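S12 family peptidase (Streptomyces sp. 82F2, PDB 3WWX) probably hydrolyses amide bonds with D-stereospecificity, as a serine-type amidohydrolase of the S12 peptidase family with a beta-lactamase-like fold. Local coordinates at residues A[66-72]-A[169-174]. Sequence-based numbering, arbitrary orientation.
Sequences LQAEGRI and VIEKVT
Residues 66-68 form the last turn of helix 55-68, which ends in a Schellman motif: Gly70 turns to phi/psi 73/25°, Gly70 N bonds Gln67 O (2.9 Å) and Arg71 N reaches back to Leu66 O (3.0 Å). Ile72 then becomes extended (-161/148°). Residues 169-174 are the helical C-terminal end of helix 160-174, with Val173 N to Val169 O and Thr174 N to Ile170 O both 2.9 Å. The closest CA pair is Arg71-Val173, 7.0 Å, and 304 Å² is buried in all. The contact thus joins two helix ends in the helical part of the beta-lactamase-type fold.

Val173 points its CB at the other segment and is gripped by three residues: its CG1 lies 3.9 Å from both Leu66 CD1 and Arg71 CB, its CG2 4.0 Å from Ile72 CD1. Leu66 (mt) also sets CD2 3.9 Å from Thr174 CG2, while Ile72 (tt) extends CD1 to 3.5 Å from Val169 CG1. Trp81 of helix 78-81 touches both Ile72 and Val173.

On the solvent-exposed side of the contact, Arg71 NH1 makes a long salt bridge to Glu69 OE1 (3.4 Å); Glu69 also pairs with Arg185. Arg71 NH2 donates weakly to Val173 O (3.4 Å, 143°), which water 1 links to Arg71 NE. Water 2 accepts from Arg71 NH2 at 2.8 Å and donates to Thr174 O at 3.1 Å.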
ATOM      1  N   LEU A  66      10.811 -13.987  -6.454  1.00 13.05           N
ATOM      2  CA  LEU A  66      11.150 -15.308  -5.930  1.00 14.95           C
ATOM      3  C   LEU A  66      10.575 -16.407  -6.816  1.00 18.10           C
ATOM      4  O   LEU A  66      11.223 -17.434  -7.034  1.00 16.82           O
ATOM      5  CB  LEU A  66      10.679 -15.462  -4.477  1.00 14.01           C
ATOM      6  CG  LEU A  66      11.377 -14.553  -3.464  1.00 13.83           C
ATOM      7  CD1 LEU A  66      10.621 -14.592  -2.144  1.00 15.11           C
ATOM      8  CD2 LEU A  66      12.847 -14.962  -3.275  1.00 15.94           C
ATOM      9  N   GLN A  67       9.378 -16.187  -7.352  1.00 14.91           N
ATOM     10  CA  GLN A  67       8.785 -17.148  -8.271  1.00 15.34           C
ATOM     11  C   GLN A  67       9.610 -17.226  -9.562  1.00 18.61           C
ATOM     12  O   GLN A  67       9.824 -18.323 -10.103  1.00 19.99           O
ATOM     13  CB  GLN A  67       7.318 -16.828  -8.573  1.00 14.05           C
ATOM     14  CG  GLN A  67       6.733 -17.746  -9.649  1.00 16.31           C
ATOM     15  CD  GLN A  67       5.264 -17.547  -9.894  1.00 16.06           C
ATOM     16  OE1 GLN A  67       4.441 -18.411  -9.563  1.00 17.32           O
ATOM     17  NE2 GLN A  67       4.912 -16.417 -10.502  1.00 15.69           N
ATOM     18  N   ALA A  68      10.049 -16.077 -10.061  1.00 15.31           N
ATOM     19  CA  ALA A  68      10.870 -16.012 -11.279  1.00 15.81           C
ATOM     20  C   ALA A  68      12.205 -16.724 -11.080  1.00 21.68           C
ATOM     21  O   ALA A  68      12.807 -17.192 -12.051  1.00 22.50           O
ATOM     22  CB  ALA A  68      11.109 -14.582 -11.662  1.00 18.12           C
ATOM     23  N   GLU A  69      12.669 -16.801  -9.835  1.00 19.41           N
ATOM     24  CA  GLU A  69      13.919 -17.478  -9.506  1.00 17.83           C
ATOM     25  C   GLU A  69      13.692 -18.978  -9.271  1.00 18.73           C
ATOM     26  O   GLU A  69      14.634 -19.702  -8.934  1.00 22.13           O
ATOM     27  CB  GLU A  69      14.589 -16.814  -8.290  1.00 22.65           C
ATOM     28  CG  GLU A  69      15.049 -15.385  -8.576  1.00 19.83           C
ATOM     29  CD  GLU A  69      15.477 -14.586  -7.347  1.00 20.30           C
ATOM     30  OE1 GLU A  69      15.487 -15.135  -6.227  1.00 22.29           O
ATOM     31  OE2 GLU A  69      15.813 -13.398  -7.519  1.00 24.97           O
ATOM     32  N   GLY A  70      12.449 -19.424  -9.440  1.00 19.21           N
ATOM     33  CA  GLY A  70      12.075 -20.822  -9.285  1.00 18.12           C
ATOM     34  C   GLY A  70      12.045 -21.295  -7.845  1.00 22.13           C
ATOM     35  O   GLY A  70      12.181 -22.493  -7.579  1.00 22.26           O
ATOM     36  N   ARG A  71      11.840 -20.365  -6.907  1.00 18.96           N
ATOM     37  CA  ARG A  71      11.917 -20.686  -5.477  1.00 18.92           C
ATOM     38  C   ARG A  71      10.549 -20.913  -4.831  1.00 17.29           C
ATOM     39  O   ARG A  71      10.443 -21.438  -3.714  1.00 20.02           O
ATOM     40  CB  ARG A  71      12.693 -19.601  -4.734  1.00 18.67           C
ATOM     41  CG  ARG A  71      14.142 -19.493  -5.233  1.00 21.35           C
ATOM     42  CD  ARG A  71      14.872 -18.288  -4.705  1.00 22.63           C
ATOM     43  NE  ARG A  71      15.106 -18.376  -3.270  1.00 25.11           N
ATOM     44  CZ  ARG A  71      15.792 -17.478  -2.575  1.00 23.74           C
ATOM     45  NH1 ARG A  71      16.313 -16.424  -3.193  1.00 26.43           N
ATOM     46  NH2 ARG A  71      15.946 -17.626  -1.263  1.00 24.72           N
ATOM     47  N   ILE A  72       9.510 -20.532  -5.550  1.00 16.66           N
ATOM     48  CA  ILE A  72       8.141 -20.710  -5.106  1.00 18.03           C
ATOM     49  C   ILE A  72       7.213 -20.628  -6.305  1.00 16.93           C
ATOM     50  O   ILE A  72       7.503 -19.917  -7.262  1.00 18.16           O
ATOM     51  CB  ILE A  72       7.761 -19.635  -4.057  1.00 15.56           C
ATOM     52  CG1 ILE A  72       6.302 -19.763  -3.644  1.00 15.22           C
ATOM     53  CG2 ILE A  72       8.041 -18.228  -4.614  1.00 17.57           C
ATOM     54  CD1 ILE A  72       5.970 -19.028  -2.336  1.00 15.60           C
ATOM     55  N   VAL A 169       5.513 -15.662   4.113  1.00 12.20           N
ATOM     56  CA  VAL A 169       5.944 -16.590   3.052  1.00 12.23           C
ATOM     57  C   VAL A 169       7.327 -16.174   2.571  1.00 13.13           C
ATOM     58  O   VAL A 169       8.205 -17.016   2.367  1.00 14.55           O
ATOM     59  CB  VAL A 169       4.948 -16.633   1.890  1.00 11.61           C
ATOM     60  CG1 VAL A 169       5.498 -17.448   0.719  1.00 13.18           C
ATOM     61  CG2 VAL A 169       3.613 -17.180   2.347  1.00 12.93           C
ATOM     62  N   ILE A 170       7.540 -14.872   2.391  1.00 11.94           N
ATOM     63  CA  ILE A 170       8.843 -14.360   1.954  1.00 11.79           C
ATOM     64  C   ILE A 170       9.909 -14.796   2.950  1.00 14.14           C
ATOM     65  O   ILE A 170      10.984 -15.261   2.551  1.00 13.17           O
ATOM     66  CB  ILE A 170       8.858 -12.826   1.805  1.00 12.01           C
ATOM     67  CG1 ILE A 170       7.989 -12.386   0.629  1.00 11.69           C
ATOM     68  CG2 ILE A 170      10.292 -12.316   1.603  1.00 11.83           C
ATOM     69  CD1 ILE A 170       7.717 -10.847   0.600  1.00 12.64           C
ATOM     70  N   GLU A 171       9.617 -14.663   4.234  1.00 13.31           N
ATOM     71  CA  GLU A 171      10.570 -15.041   5.258  1.00 13.77           C
ATOM     72  C   GLU A 171      10.880 -16.547   5.174  1.00 15.53           C
ATOM     73  O   GLU A 171      12.034 -16.940   5.358  1.00 16.38           O
ATOM     74  CB  GLU A 171      10.096 -14.646   6.663  1.00 13.90           C
ATOM     75  CG  GLU A 171      11.157 -14.975   7.711  1.00 18.15           C
ATOM     76  CD  GLU A 171      10.929 -14.378   9.082  1.00 26.34           C
ATOM     77  OE1 GLU A 171      11.428 -14.988  10.051  1.00 40.09           O
ATOM     78  OE2 GLU A 171      10.306 -13.309   9.208  1.00 19.95           O
ATOM     79  N   LYS A 172       9.878 -17.378   4.901  1.00 14.55           N
ATOM     80  CA  LYS A 172      10.094 -18.834   4.830  1.00 15.68           C
ATOM     81  C   LYS A 172      10.950 -19.173   3.614  1.00 17.36           C
ATOM     82  O   LYS A 172      11.879 -19.979   3.705  1.00 18.67           O
ATOM     83  CB  LYS A 172       8.767 -19.573   4.755  1.00 17.33           C
ATOM     84  CG  LYS A 172       8.869 -21.099   4.825  1.00 26.87           C
ATOM     85  CD  LYS A 172       9.497 -21.602   6.131  1.00 33.43           C
ATOM     86  CE  LYS A 172       8.787 -21.108   7.398  1.00 36.84           C
ATOM     87  NZ  LYS A 172       7.493 -21.805   7.683  1.00 36.49           N
ATOM     88  N   VAL A 173      10.656 -18.555   2.473  1.00 16.13           N
ATOM     89  CA  VAL A 173      11.423 -18.808   1.252  1.00 16.24           C
ATOM     90  C   VAL A 173      12.878 -18.362   1.384  1.00 17.76           C
ATOM     91  O   VAL A 173      13.794 -19.087   0.965  1.00 19.47           O
ATOM     92  CB  VAL A 173      10.778 -18.128   0.013  1.00 14.99           C
ATOM     93  CG1 VAL A 173      11.653 -18.277  -1.228  1.00 16.97           C
ATOM     94  CG2 VAL A 173       9.394 -18.689  -0.254  1.00 15.49           C
ATOM     95  N   THR A 174      13.104 -17.176   1.948  1.00 16.49           N
ATOM     96  CA  THR A 174      14.422 -16.553   1.955  1.00 16.11           C
ATOM     97  C   THR A 174      15.245 -16.843   3.213  1.00 18.36           C
ATOM     98  O   THR A 174      16.466 -16.659   3.196  1.00 19.42           O
ATOM     99  CB  THR A 174      14.330 -15.013   1.825  1.00 18.18           C
ATOM    100  OG1 THR A 174      13.661 -14.473   2.976  1.00 15.17           O
ATOM    101  CG2 THR A 174      13.617 -14.610   0.550  1.00 17.68           C
TER
HETATM  102  O   HOH W   1      14.460 -20.584  -1.636  1.00 26.02           O
HETATM  103  O   HOH W   2      17.741 -16.216   0.391  1.00 36.72           O